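Local coordinates for ORF14 (Streptomyces clavuligerus, PDB 2WPW), which binds acetyl-coenzyme A and, as a tandem GCN5-related N-acetyltransferase (GNAT), probably transfers acyl groups to a substrate, at residues E7-P12 against V63-G68; L25-L30 against L91-R96; A77-A82 against H116-L121; D167-G172 against L284-L289; G250-S255 against A264-T269. One frame throughout, in Å; residues are numbered along the deposited sequence.

Interaction 1 (E7-P12 against V63-G68); sequences ELEFVP and VVRSGG
Glu9 with Arg65 and Val11 with Val63 form antiparallel hydrogen-bonded pairs on either side of the non-hydrogen-bonded pair Phe10 and Val64, the directions of strands 8-12 and 63-66 being 148° apart. Val11 N reaches Val63 O at 2.7 Å along an almost straight bond of 175°, and Glu9 N gives its hydrogen to Arg65 O at 2.8 Å.

The two faces of this ribbon differ. On one, Val64 sets CG2 over the centre of the Phe10 ring, 3.5 Å from the centroid, a CH-pi contact; with Phe10 CG beside its own backbone N (chi1 -71°), the ring lies alongside the valine. The same methyl touches Leu8 CB at 4.0 Å. Helix 101-115 closes over this side through Ile101, Ala104 and Leu105, and His108 meets the Phe10 ring.

On the other face Glu9 and Arg65 run side by side, Glu9 OE2 lying 3.0 Å from Arg65 CD, while Val11 CG2 packs 3.8 Å from Arg65 NH1.

Backbone bonds thus carry the outermost strand of the acetyl-CoA-binding half. Glu9 OE2 stays 4.2 Å from Arg65 NH1, so their charges probably attract without forming a salt bridge.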
# COMPACT_ATOMS: atom_id res chain seq x y z
N GLU A 7 22.21 9.93 24.15
CA GLU A 7 21.98 10.49 22.83
C GLU A 7 20.48 10.48 22.46
O GLU A 7 19.91 11.54 22.21
CB GLU A 7 22.85 9.72 21.81
CG GLU A 7 23.13 10.45 20.52
CD GLU A 7 23.81 9.57 19.46
OE1 GLU A 7 23.29 9.49 18.30
OE2 GLU A 7 24.86 8.96 19.80
N LEU A 8 19.83 9.31 22.45
CA LEU A 8 18.48 9.14 21.85
C LEU A 8 17.35 8.94 22.83
O LEU A 8 17.45 8.16 23.77
CB LEU A 8 18.44 7.95 20.88
CG LEU A 8 19.41 8.01 19.71
CD1 LEU A 8 19.84 6.60 19.26
CD2 LEU A 8 18.77 8.84 18.60
N GLU A 9 16.24 9.62 22.54
CA GLU A 9 15.00 9.46 23.29
C GLU A 9 13.79 8.84 22.52
O GLU A 9 13.35 9.36 21.49
CB GLU A 9 14.59 10.81 23.85
CG GLU A 9 13.53 10.67 24.87
CD GLU A 9 12.90 12.00 25.15
OE1 GLU A 9 12.16 12.12 26.18
OE2 GLU A 9 13.17 12.92 24.33
N PHE A 10 13.26 7.74 23.04
CA PHE A 10 12.10 7.09 22.41
C PHE A 10 10.76 7.70 22.88
O PHE A 10 10.45 7.72 24.05
CB PHE A 10 12.16 5.57 22.63
CG PHE A 10 13.24 4.91 21.83
CD1 PHE A 10 12.98 4.37 20.59
CD2 PHE A 10 14.55 4.89 22.28
CE1 PHE A 10 13.96 3.81 19.83
CE2 PHE A 10 15.54 4.33 21.52
CZ PHE A 10 15.24 3.77 20.28
N VAL A 11 9.98 8.22 21.96
CA VAL A 11 8.72 8.82 22.37
C VAL A 11 7.62 8.25 21.49
O VAL A 11 7.80 8.20 20.30
CB VAL A 11 8.68 10.37 22.20
CG1 VAL A 11 7.25 10.83 22.40
CG2 VAL A 11 9.53 11.06 23.20
N PRO A 12 6.48 7.86 22.09
CA PRO A 12 5.32 7.31 21.39
C PRO A 12 4.79 8.39 20.48
O PRO A 12 4.78 9.55 20.90
CB PRO A 12 4.32 7.07 22.52
CG PRO A 12 5.17 6.74 23.66
CD PRO A 12 6.32 7.75 23.55
N VAL A 63 8.49 7.66 17.79
CA VAL A 63 9.48 8.55 17.25
C VAL A 63 10.72 8.54 18.16
O VAL A 63 10.62 8.33 19.38
CB VAL A 63 8.85 9.93 17.12
CG1 VAL A 63 9.80 10.98 17.44
CG2 VAL A 63 8.15 10.11 15.70
N VAL A 64 11.90 8.72 17.58
CA VAL A 64 13.08 8.79 18.38
C VAL A 64 13.66 10.19 18.20
O VAL A 64 13.68 10.73 17.06
CB VAL A 64 14.08 7.64 18.00
CG1 VAL A 64 15.04 8.09 16.97
CG2 VAL A 64 14.86 7.22 19.14
N ARG A 65 14.12 10.79 19.31
CA ARG A 65 14.73 12.14 19.26
C ARG A 65 16.15 12.32 19.78
O ARG A 65 16.58 11.74 20.80
CB ARG A 65 13.84 13.21 19.89
CG ARG A 65 12.93 12.67 20.92
CD ARG A 65 12.15 13.80 21.61
NE ARG A 65 11.05 14.34 20.82
CZ ARG A 65 9.93 14.82 21.35
NH1 ARG A 65 9.76 14.82 22.66
NH2 ARG A 65 8.98 15.28 20.55
N SER A 66 16.85 13.14 19.02
CA SER A 66 18.13 13.66 19.42
C SER A 66 18.01 15.16 19.62
O SER A 66 17.55 15.91 18.74
CB SER A 66 19.18 13.37 18.38
OG SER A 66 20.41 13.26 19.01
N GLY A 67 18.37 15.58 20.82
CA GLY A 67 18.32 16.98 21.18
C GLY A 67 16.94 17.59 21.19
O GLY A 67 16.79 18.78 20.97
N GLY A 68 15.91 16.79 21.47
CA GLY A 68 14.55 17.33 21.48
C GLY A 68 13.94 17.37 20.07
O GLY A 68 12.79 17.80 19.91

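Interaction 2 (L25-L30 against L91-R96); sequences LDLMAL and LVHPGR. With ACO (acetyl coenzyme *a), chain E.
Leu30 lays CD2 over one face of the His93 imidazole, 3.4 Å from NE2, and its CG meets Pro94 CG at 3.9 Å, so a single side chain of helix 18-33 touches both rings. One turn earlier Leu27, its CG anti to the backbone N (chi1 -180°), brings CD1 to 3.5 Å from His93 CA and close to CB, approaching the ring obliquely. Deeper in, Leu91 CD2 touches two helix residues, 4.2 Å from Leu27 CD2 and 4.1 Å from CG of selenomethionine Met28, whose side chain crosses it at about a right angle.

Around this apolar shell, the backbone fixes the positions. His93 opens a type I turn closed by Arg96 N on His93 O, and Leu91 and His93 are held to strand 69-79 by backbone bonds to Ala73 and Val71.

Beyond the strand lies the cofactor. Val92, pointing away from the helix, gives its N-H to the pantetheine carbonyl O9P of acetyl-CoA at 2.7 Å and 164°, and its CG2 rests 3.4 Å from the cofactor's CCP. Leu91 faces both ways, CD2 to the helix and CD1 to cofactor atom C6P at 3.7 Å. Backbone N-H groups of Arg98, Gly100, Gly102 and Arg103 also bind the cofactor, as in the GNAT pyrophosphate-binding loop.

The chemistry is therefore divided by the strand: no hydrogen bond joins helix to strand segment, so from the helix side the support is packing, while backbone bonds to strand 69-79 hold the residues that read the pantetheine arm.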
# COMPACT_ATOMS: atom_id res chain seq x y z
N LEU A 25 6.09 14.48 9.95
CA LEU A 25 5.73 14.81 8.58
C LEU A 25 6.92 15.42 7.84
O LEU A 25 7.17 15.09 6.66
CB LEU A 25 4.53 15.78 8.54
CG LEU A 25 3.26 15.33 9.21
CD1 LEU A 25 2.24 16.43 9.33
CD2 LEU A 25 2.67 14.16 8.39
N ASP A 26 7.68 16.27 8.52
CA ASP A 26 8.83 16.90 7.85
C ASP A 26 9.96 15.91 7.57
O ASP A 26 10.48 15.84 6.45
CB ASP A 26 9.38 18.07 8.67
CG ASP A 26 8.43 19.26 8.70
OD1 ASP A 26 8.46 19.99 9.70
OD2 ASP A 26 7.69 19.47 7.72
N LEU A 27 10.35 15.16 8.59
CA LEU A 27 11.26 14.02 8.38
C LEU A 27 10.88 13.23 7.13
O LEU A 27 11.73 12.96 6.28
CB LEU A 27 11.18 13.08 9.55
CG LEU A 27 12.05 11.85 9.50
CD1 LEU A 27 13.42 12.28 9.87
CD2 LEU A 27 11.54 10.86 10.49
N MSE A 28 9.60 12.85 7.02
CA MSE A 28 9.18 12.03 5.83
C MSE A 28 9.39 12.80 4.54
O MSE A 28 9.87 12.24 3.54
CB MSE A 28 7.70 11.57 5.88
CG MSE A 28 7.48 10.48 6.87
SE MSE A 28 5.64 9.67 6.96
CE MSE A 28 4.80 11.18 7.89
N ALA A 29 8.97 14.06 4.56
CA ALA A 29 9.13 14.88 3.39
C ALA A 29 10.61 14.94 2.99
O ALA A 29 10.94 14.84 1.80
CB ALA A 29 8.56 16.33 3.61
N LEU A 30 11.49 15.10 3.99
CA LEU A 30 12.95 15.28 3.73
C LEU A 30 13.51 13.96 3.18
O LEU A 30 14.12 13.94 2.10
CB LEU A 30 13.69 15.68 4.99
CG LEU A 30 15.17 16.04 4.85
CD1 LEU A 30 15.42 17.24 3.96
CD2 LEU A 30 15.78 16.30 6.22
N LEU A 91 12.64 4.53 9.79
CA LEU A 91 13.16 5.63 8.99
C LEU A 91 14.08 6.56 9.79
O LEU A 91 13.75 6.98 10.88
CB LEU A 91 11.97 6.45 8.50
CG LEU A 91 12.27 7.69 7.69
CD1 LEU A 91 13.23 7.41 6.59
CD2 LEU A 91 10.94 8.37 7.11
N VAL A 92 15.27 6.85 9.26
CA VAL A 92 16.25 7.71 9.94
C VAL A 92 16.47 9.00 9.12
O VAL A 92 16.52 8.93 7.89
CB VAL A 92 17.54 6.94 10.13
CG1 VAL A 92 18.66 7.80 10.70
CG2 VAL A 92 17.28 5.71 11.00
N HIS A 93 16.47 10.17 9.78
CA HIS A 93 16.77 11.46 9.12
C HIS A 93 18.00 11.27 8.21
O HIS A 93 19.02 10.77 8.66
CB HIS A 93 17.08 12.48 10.18
CG HIS A 93 17.26 13.89 9.67
ND1 HIS A 93 16.46 14.93 10.08
CD2 HIS A 93 18.21 14.45 8.88
CE1 HIS A 93 16.86 16.06 9.53
NE2 HIS A 93 17.93 15.80 8.79
N PRO A 94 17.88 11.61 6.91
CA PRO A 94 18.95 11.33 5.93
C PRO A 94 20.28 12.06 6.24
O PRO A 94 21.33 11.74 5.65
CB PRO A 94 18.35 11.79 4.56
CG PRO A 94 17.28 12.79 4.90
CD PRO A 94 16.72 12.28 6.30
N GLY A 95 20.27 13.00 7.18
CA GLY A 95 21.55 13.63 7.52
C GLY A 95 22.09 13.05 8.81
O GLY A 95 23.05 13.56 9.38
N ARG A 96 21.46 12.01 9.34
CA ARG A 96 21.96 11.48 10.60
C ARG A 96 22.11 9.95 10.51
O ARG A 96 22.08 9.26 11.52
CB ARG A 96 21.07 11.89 11.79
CG ARG A 96 20.65 13.38 11.80
CD ARG A 96 21.50 14.24 12.71
NE ARG A 96 20.75 15.46 13.06
CZ ARG A 96 20.64 16.55 12.28
NH1 ARG A 96 19.90 17.57 12.69
NH2 ARG A 96 21.24 16.63 11.09
N1A ACO E . 24.82 0.82 3.44
C2A ACO E . 25.42 -0.27 3.90
N3A ACO E . 25.20 -0.70 5.14
C4A ACO E . 24.35 -0.09 5.96
C5A ACO E . 23.69 1.04 5.51
C6A ACO E . 23.96 1.49 4.19
N6A ACO E . 23.39 2.56 3.61
N7A ACO E . 22.90 1.45 6.51
C8A ACO E . 23.05 0.60 7.54
N9A ACO E . 23.94 -0.34 7.19
C1B ACO E . 24.34 -1.48 8.04
C2B ACO E . 25.80 -1.38 8.36
O2B ACO E . 26.27 -2.68 8.67
C3B ACO E . 25.80 -0.58 9.62
O3B ACO E . 26.82 -1.09 10.45
P3B ACO E . 27.71 0.02 11.29
O7A ACO E . 29.03 -0.50 12.10
O8A ACO E . 27.76 1.48 10.68
O9A ACO E . 28.51 -0.16 10.06
C4B ACO E . 24.42 -0.78 10.25
O4B ACO E . 23.65 -1.55 9.33
C5B ACO E . 23.81 0.56 10.03
O5B ACO E . 23.19 0.93 11.15
P1A ACO E . 22.77 2.40 11.33
O1A ACO E . 21.71 2.27 12.48
O2A ACO E . 23.80 3.45 11.67
O3A ACO E . 22.12 2.94 10.02
P2A ACO E . 21.06 4.17 9.80
O4A ACO E . 21.83 5.10 8.72
O5A ACO E . 20.50 4.73 11.03
O6A ACO E . 19.95 3.29 8.90
CBP ACO E . 18.07 3.04 7.32
CCP ACO E . 18.67 3.65 8.65
CDP ACO E . 19.30 2.18 7.22
CEP ACO E . 16.88 2.67 8.24
CAP ACO E . 18.16 4.46 6.63
OAP ACO E . 18.96 4.25 5.49
C9P ACO E . 16.74 4.92 6.25
O9P ACO E . 15.98 5.45 7.10
N8P ACO E . 16.42 4.64 4.97
C7P ACO E . 15.13 4.95 4.38
C6P ACO E . 14.02 4.13 5.04
C5P ACO E . 14.23 2.63 4.88
O5P ACO E . 14.62 2.19 3.82
N4P ACO E . 13.89 1.87 5.93
C3P ACO E . 13.81 0.38 5.88
C2P ACO E . 15.10 -0.35 6.24
S1P ACO E . 14.86 -2.17 6.11
C ACO E . 14.04 -2.60 7.64
O ACO E . 13.77 -1.74 8.48
CH3 ACO E . 13.73 -4.04 7.92

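Interaction 3 (A77-A82 against H116-L121); sequences ALPDGA and HDRTTL
Arg118 reaches from the end of a helix to the turn that follows strand 69-79, within the acetyl-CoA-binding GNAT domain. A Schellman motif closes helix 101-115, with Asp117 at positive phi as its C-prime residue, and the chain then delivers Arg118 toward residues 77-82.

The polar part is an end-on grip. NH1 and NH2 of Arg118 both donate to Pro79 O, at 3.2 Å and 3.0 Å, from the same side of the carbonyl plane, the NH2 bond lying well above it. A bend at chi2 (86°) turns the arginine chain toward this oxygen. NH1 has a second acceptor in Thr84 O, so one guanidinium ties both limbs of the 69-79/84-92 hairpin. Shortened to an alanine, the side chain would give up both donors to Pro79 O and the bond to Thr84 O, and the turn would probably be freer to shift.

Van der Waals packing completes the contact. Leu78 CB lies against one face of the guanidinium, 3.7 Å from Arg118 NH1, and Pro79 CD also approaches that nitrogen, at 3.6 Å. Leu78 CD2 is modelled over the His116 ring, too closely for its distance to be trusted; that ring is held by a hydrogen bond from NE2 to Asp60 OD2.

A carbonyl meets the guanidinium through its other face: Ala82 O stands over the centre of the group, 3.3 Å from Arg118 CZ.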
# COMPACT_ATOMS: atom_id res chain seq x y z
N ALA A 77 2.64 -2.47 12.90
CA ALA A 77 1.26 -2.93 12.78
C ALA A 77 1.19 -4.34 13.38
O ALA A 77 1.96 -5.18 12.97
CB ALA A 77 0.80 -2.97 11.30
N LEU A 78 0.28 -4.56 14.33
CA LEU A 78 0.09 -5.86 15.00
C LEU A 78 -1.27 -6.50 14.65
O LEU A 78 -2.31 -6.14 15.26
CB LEU A 78 0.12 -5.67 16.52
CG LEU A 78 1.47 -5.60 17.27
CD1 LEU A 78 2.60 -5.31 16.36
CD2 LEU A 78 1.42 -4.54 18.42
N PRO A 79 -1.30 -7.44 13.69
CA PRO A 79 -2.63 -8.01 13.35
C PRO A 79 -3.22 -8.90 14.47
O PRO A 79 -2.49 -9.66 15.09
CB PRO A 79 -2.37 -8.81 12.05
CG PRO A 79 -0.89 -8.71 11.77
CD PRO A 79 -0.20 -7.89 12.81
N ASP A 80 -4.50 -8.77 14.78
CA ASP A 80 -5.05 -9.60 15.87
C ASP A 80 -4.86 -11.09 15.56
O ASP A 80 -4.95 -11.52 14.39
CB ASP A 80 -6.55 -9.35 16.13
CG ASP A 80 -6.86 -7.91 16.58
OD1 ASP A 80 -5.99 -7.26 17.18
OD2 ASP A 80 -7.99 -7.43 16.34
N GLY A 81 -4.62 -11.85 16.63
CA GLY A 81 -4.40 -13.29 16.51
C GLY A 81 -3.01 -13.70 16.04
O GLY A 81 -2.41 -14.57 16.63
N ALA A 82 -2.46 -13.06 15.00
CA ALA A 82 -1.22 -13.49 14.37
C ALA A 82 -0.02 -13.32 15.28
O ALA A 82 -0.07 -12.61 16.26
CB ALA A 82 -1.02 -12.74 13.07
N HIS A 116 4.61 -7.92 22.93
CA HIS A 116 3.30 -8.11 22.34
C HIS A 116 3.05 -9.54 21.91
O HIS A 116 2.14 -9.80 21.14
CB HIS A 116 3.20 -7.28 21.06
CG HIS A 116 2.92 -5.83 21.30
ND1 HIS A 116 1.95 -5.40 22.16
CD2 HIS A 116 3.46 -4.72 20.75
CE1 HIS A 116 1.89 -4.08 22.13
NE2 HIS A 116 2.81 -3.64 21.29
N ASP A 117 3.91 -10.46 22.36
CA ASP A 117 3.75 -11.85 22.02
C ASP A 117 3.92 -12.21 20.56
O ASP A 117 3.23 -13.07 20.07
CB ASP A 117 2.39 -12.31 22.43
CG ASP A 117 2.41 -12.91 23.77
OD1 ASP A 117 1.42 -12.71 24.53
OD2 ASP A 117 3.44 -13.58 24.08
N ARG A 118 4.84 -11.57 19.88
CA ARG A 118 5.11 -11.93 18.50
C ARG A 118 6.51 -12.48 18.36
O ARG A 118 7.46 -11.95 18.94
CB ARG A 118 4.91 -10.73 17.58
CG ARG A 118 3.41 -10.54 17.19
CD ARG A 118 2.68 -9.74 18.19
NE ARG A 118 1.21 -9.77 18.26
CZ ARG A 118 0.30 -9.46 17.31
NH1 ARG A 118 0.58 -9.28 16.02
NH2 ARG A 118 -0.98 -9.44 17.66
N THR A 119 6.63 -13.55 17.60
CA THR A 119 7.91 -14.21 17.39
C THR A 119 8.72 -13.74 16.15
O THR A 119 9.94 -13.85 16.14
CB THR A 119 7.72 -15.73 17.41
OG1 THR A 119 6.94 -16.14 16.28
CG2 THR A 119 6.94 -16.12 18.68
N THR A 120 8.08 -13.20 15.14
CA THR A 120 8.84 -12.69 13.98
C THR A 120 8.43 -11.23 13.62
O THR A 120 7.33 -10.78 13.94
CB THR A 120 8.61 -13.59 12.72
OG1 THR A 120 7.22 -13.86 12.62
CG2 THR A 120 9.34 -14.96 12.81
N LEU A 121 9.35 -10.50 13.01
CA LEU A 121 9.04 -9.21 12.43
C LEU A 121 9.06 -9.39 10.94
O LEU A 121 9.90 -10.10 10.41
CB LEU A 121 10.07 -8.16 12.81
CG LEU A 121 9.96 -7.63 14.23
CD1 LEU A 121 10.35 -8.75 15.17
CD2 LEU A 121 10.82 -6.38 14.46

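Interaction 4 (D167-G172 against L284-L289); sequences DPLADG and LKLANL
Leu169 and Leu286 pass one another head to tail, and here the contact is tightest: Leu169 CD1 comes to 3.3 Å from Leu286 CD2. The other branch of Leu169 turns to the residue one helical turn on, CD2 lying 3.8 Å from Leu289 CD2. Pro168 repeats the pattern with its ring, CB at 3.8 Å from Leu286 CD2 and CG at 3.8 Å from Leu289 CD2. Two loop residues thus meet two helix residues three positions apart, every pairing apolar. Leu286 carries CG beside its backbone N (chi1 -75°) whereas Leu289 has CG opposite that atom (chi1 -176°), and from these different starts both CD2 methyls reach the proline.

The remainder of the loop is loose by comparison. Two overlapping type I turns, Asp167 to Ala170 and Leu169 to Gly172, carry the chain away from the helix, leaving Ala170 and Asp171 exposed to solvent. No hydrogen bond crosses the contact.

The loop, which connects strands 149-162 and 180-185, thereby rests on the outer side of helix 280-295 in the second GNAT region. Pro174 adds to the cover of Leu286, while Leu284 and Asn288 of the same helix pack on strands 234-242 and 247-256.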
# COMPACT_ATOMS: atom_id res chain seq x y z
N ASP A 167 -0.62 6.70 -23.72
CA ASP A 167 -2.03 6.87 -23.40
C ASP A 167 -2.84 5.60 -23.72
O ASP A 167 -3.29 5.43 -24.84
CB ASP A 167 -2.61 8.07 -24.17
CG ASP A 167 -4.13 8.18 -24.05
OD1 ASP A 167 -4.74 8.79 -24.95
OD2 ASP A 167 -4.73 7.63 -23.08
N PRO A 168 -3.05 4.72 -22.73
CA PRO A 168 -3.77 3.47 -23.08
C PRO A 168 -5.17 3.73 -23.63
O PRO A 168 -5.83 2.82 -24.18
CB PRO A 168 -3.87 2.72 -21.74
CG PRO A 168 -3.66 3.74 -20.70
CD PRO A 168 -2.70 4.76 -21.30
N LEU A 169 -5.63 4.98 -23.49
CA LEU A 169 -6.99 5.36 -23.88
C LEU A 169 -7.02 5.97 -25.31
O LEU A 169 -8.03 6.52 -25.77
CB LEU A 169 -7.53 6.36 -22.84
CG LEU A 169 -8.60 5.82 -21.87
CD1 LEU A 169 -8.48 4.35 -21.61
CD2 LEU A 169 -8.62 6.59 -20.56
N ALA A 170 -5.91 5.87 -26.02
CA ALA A 170 -5.79 6.51 -27.34
C ALA A 170 -6.90 6.10 -28.29
O ALA A 170 -7.37 6.91 -29.05
CB ALA A 170 -4.43 6.25 -27.94
N ASP A 171 -7.31 4.83 -28.22
CA ASP A 171 -8.40 4.30 -29.03
C ASP A 171 -9.73 4.33 -28.30
O ASP A 171 -10.68 3.72 -28.75
CB ASP A 171 -8.12 2.86 -29.43
CG ASP A 171 -6.88 2.72 -30.30
OD1 ASP A 171 -6.15 1.71 -30.14
OD2 ASP A 171 -6.66 3.62 -31.15
N GLY A 172 -9.77 4.99 -27.15
CA GLY A 172 -11.01 5.05 -26.34
C GLY A 172 -11.19 3.77 -25.55
O GLY A 172 -10.34 2.91 -25.55
N LEU A 284 -12.63 -3.17 -17.78
CA LEU A 284 -12.67 -2.57 -16.44
C LEU A 284 -11.55 -1.53 -16.17
O LEU A 284 -11.82 -0.37 -15.79
CB LEU A 284 -12.59 -3.68 -15.41
CG LEU A 284 -13.90 -4.18 -14.82
CD1 LEU A 284 -15.05 -3.66 -15.49
CD2 LEU A 284 -14.03 -5.70 -14.71
N LYS A 285 -10.32 -1.95 -16.42
CA LYS A 285 -9.17 -1.08 -16.31
C LYS A 285 -9.30 0.16 -17.18
O LYS A 285 -9.12 1.30 -16.72
CB LYS A 285 -7.90 -1.85 -16.71
CG LYS A 285 -7.46 -2.88 -15.66
CD LYS A 285 -6.31 -3.74 -16.12
CE LYS A 285 -6.32 -5.09 -15.42
NZ LYS A 285 -5.16 -5.97 -15.82
N LEU A 286 -9.63 -0.05 -18.44
CA LEU A 286 -9.70 1.10 -19.34
C LEU A 286 -10.86 2.04 -18.95
O LEU A 286 -10.63 3.25 -18.76
CB LEU A 286 -9.72 0.67 -20.82
CG LEU A 286 -8.34 0.22 -21.28
CD1 LEU A 286 -8.29 -0.24 -22.78
CD2 LEU A 286 -7.33 1.36 -20.98
N ALA A 287 -12.08 1.48 -18.77
CA ALA A 287 -13.25 2.26 -18.38
C ALA A 287 -13.12 3.02 -17.06
O ALA A 287 -13.67 4.14 -16.93
CB ALA A 287 -14.48 1.40 -18.32
N ASN A 288 -12.44 2.43 -16.09
CA ASN A 288 -12.34 3.08 -14.80
C ASN A 288 -11.27 4.17 -14.90
O ASN A 288 -11.33 5.19 -14.19
CB ASN A 288 -11.95 2.05 -13.77
CG ASN A 288 -12.08 2.56 -12.36
OD1 ASN A 288 -11.12 2.55 -11.58
ND2 ASN A 288 -13.29 2.98 -12.00
N LEU A 289 -10.29 3.98 -15.79
CA LEU A 289 -9.29 5.02 -15.98
C LEU A 289 -9.98 6.28 -16.55
O LEU A 289 -9.82 7.39 -16.02
CB LEU A 289 -8.14 4.58 -16.93
CG LEU A 289 -7.02 5.61 -17.09
CD1 LEU A 289 -6.34 5.86 -15.73
CD2 LEU A 289 -6.01 5.25 -18.17

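Interaction 5 (G250-S255 against A264-T269); sequences GYTSVS and ALQGMT
Gly267 N donates to Ser253 O at 2.7 Å, with 154° at the hydrogen; the donor stands above the carbonyl plane instead of on a lone pair. Further along, Ser255 and Leu265 form a hydrogen-bonded pair, Ser255 N to Leu265 O at 3.0 Å and Leu265 N to Ser255 O at 2.9 Å.

These bonds join the two arms of an antiparallel beta hairpin, strands 247-256 and 263-271, in the second GNAT region of the chain. Toward Thr269 side chains and solvent take over: the hydroxyls Thr252 OG1 and Thr269 OG1 share a hydrogen bond of 2.9 Å, and a water bridges Ser253 OG and Met268 O. Gly267 suits its place opposite Ser253, since a CB there would run into Ser253 OG.

Val254 occupies the same face as Thr252 and Gln266. It turns CG1 opposite its backbone N (chi1 164°), which sets that methyl 4.0 Å from Ala264 CB, and the side chain also packs on Asn288 and Val292 of helix 280-295. Replacement by glycine would probably open a gap between hairpin and helix, with Ala264 CB losing an apolar neighbour. On the neighbouring strand 301-307, Thr304 OG1 hydrogen-bonds Gln266 O.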
# COMPACT_ATOMS: atom_id res chain seq x y z
N GLY A 250 -17.32 -8.59 -12.24
CA GLY A 250 -15.93 -8.16 -12.02
C GLY A 250 -15.93 -6.70 -11.58
O GLY A 250 -16.95 -6.01 -11.75
N TYR A 251 -14.85 -6.24 -10.97
CA TYR A 251 -14.66 -4.81 -10.83
C TYR A 251 -13.18 -4.47 -10.73
O TYR A 251 -12.33 -5.36 -10.67
CB TYR A 251 -15.37 -4.30 -9.60
CG TYR A 251 -14.72 -4.82 -8.37
CD1 TYR A 251 -14.69 -6.19 -8.09
CD2 TYR A 251 -14.10 -3.96 -7.49
CE1 TYR A 251 -14.05 -6.66 -6.94
CE2 TYR A 251 -13.46 -4.42 -6.36
CZ TYR A 251 -13.43 -5.74 -6.07
OH TYR A 251 -12.78 -6.12 -4.89
N THR A 252 -12.90 -3.18 -10.67
CA THR A 252 -11.56 -2.69 -10.51
C THR A 252 -11.54 -1.36 -9.71
O THR A 252 -12.59 -0.74 -9.49
CB THR A 252 -10.97 -2.44 -11.87
OG1 THR A 252 -9.58 -2.26 -11.71
CG2 THR A 252 -11.54 -1.17 -12.50
N SER A 253 -10.38 -0.93 -9.24
CA SER A 253 -10.37 0.33 -8.53
C SER A 253 -9.09 1.13 -8.66
O SER A 253 -8.03 0.60 -9.09
CB SER A 253 -10.70 0.10 -7.05
OG SER A 253 -9.63 -0.47 -6.38
N VAL A 254 -9.19 2.39 -8.25
CA VAL A 254 -8.10 3.35 -8.20
C VAL A 254 -8.35 4.24 -6.99
O VAL A 254 -9.48 4.65 -6.71
CB VAL A 254 -8.07 4.24 -9.45
CG1 VAL A 254 -7.17 5.51 -9.20
CG2 VAL A 254 -7.58 3.43 -10.65
N SER A 255 -7.26 4.52 -6.27
CA SER A 255 -7.26 5.20 -5.00
C SER A 255 -6.49 6.50 -5.27
O SER A 255 -5.45 6.49 -5.99
CB SER A 255 -6.54 4.32 -3.98
OG SER A 255 -6.46 4.95 -2.69
N ALA A 264 -1.67 8.61 -8.66
CA ALA A 264 -2.80 7.78 -8.26
C ALA A 264 -2.32 6.33 -8.07
O ALA A 264 -1.22 5.95 -8.53
CB ALA A 264 -3.93 7.87 -9.28
N LEU A 265 -3.17 5.52 -7.42
CA LEU A 265 -2.80 4.15 -7.18
C LEU A 265 -3.75 3.18 -7.85
O LEU A 265 -4.98 3.22 -7.63
CB LEU A 265 -2.70 3.89 -5.68
CG LEU A 265 -2.49 2.44 -5.18
CD1 LEU A 265 -1.21 1.90 -5.66
CD2 LEU A 265 -2.46 2.45 -3.65
N GLN A 266 -3.21 2.30 -8.68
CA GLN A 266 -4.09 1.40 -9.42
C GLN A 266 -4.31 0.16 -8.58
O GLN A 266 -3.32 -0.48 -8.23
CB GLN A 266 -3.43 0.98 -10.74
CG GLN A 266 -3.95 -0.32 -11.25
CD GLN A 266 -5.23 -0.11 -11.94
OE1 GLN A 266 -5.25 0.31 -13.10
NE2 GLN A 266 -6.32 -0.38 -11.26
N GLY A 267 -5.55 -0.18 -8.23
CA GLY A 267 -5.76 -1.35 -7.36
C GLY A 267 -5.91 -2.65 -8.15
O GLY A 267 -5.69 -2.70 -9.37
N MSE A 268 -6.31 -3.72 -7.47
CA MSE A 268 -6.55 -5.03 -8.11
C MSE A 268 -7.73 -5.02 -9.07
O MSE A 268 -8.66 -4.25 -8.90
CB MSE A 268 -6.80 -6.05 -7.02
CG MSE A 268 -5.57 -6.90 -6.61
SE MSE A 268 -3.78 -6.31 -7.39
CE MSE A 268 -3.21 -8.12 -8.04
N THR A 269 -7.67 -5.85 -10.11
CA THR A 269 -8.80 -6.10 -10.99
C THR A 269 -9.28 -7.53 -10.77
O THR A 269 -8.52 -8.46 -10.90
CB THR A 269 -8.42 -5.91 -12.45
OG1 THR A 269 -8.07 -4.54 -12.70
CG2 THR A 269 -9.56 -6.28 -13.36
O HOH W 1 -9.72 -3.63 -6.08

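Interactions 1, 2 and 3 belong to the acetyl-CoA-binding half; interaction 5 lies across the chain's centre from all three, and interaction 4 across it from 1 and 3. Strand pairing unites interactions 1 and 5, one at an outermost strand and the other, about 12 Å from the chain's centre, in an inner hairpin. Interaction 2 is apolar and partly buried, its strand shared with the cofactor. The surface contacts 3 and 4 contrast most: an arginine gripping carbonyls against leucines and a proline with no hydrogen bond. Interactions 4 and 5 touch through helix 280-295, where Leu284 O meets Thr252 CG2 at 3.4 Å; interactions 1 and 4, with centres about 49 Å apart, are the most widely separated.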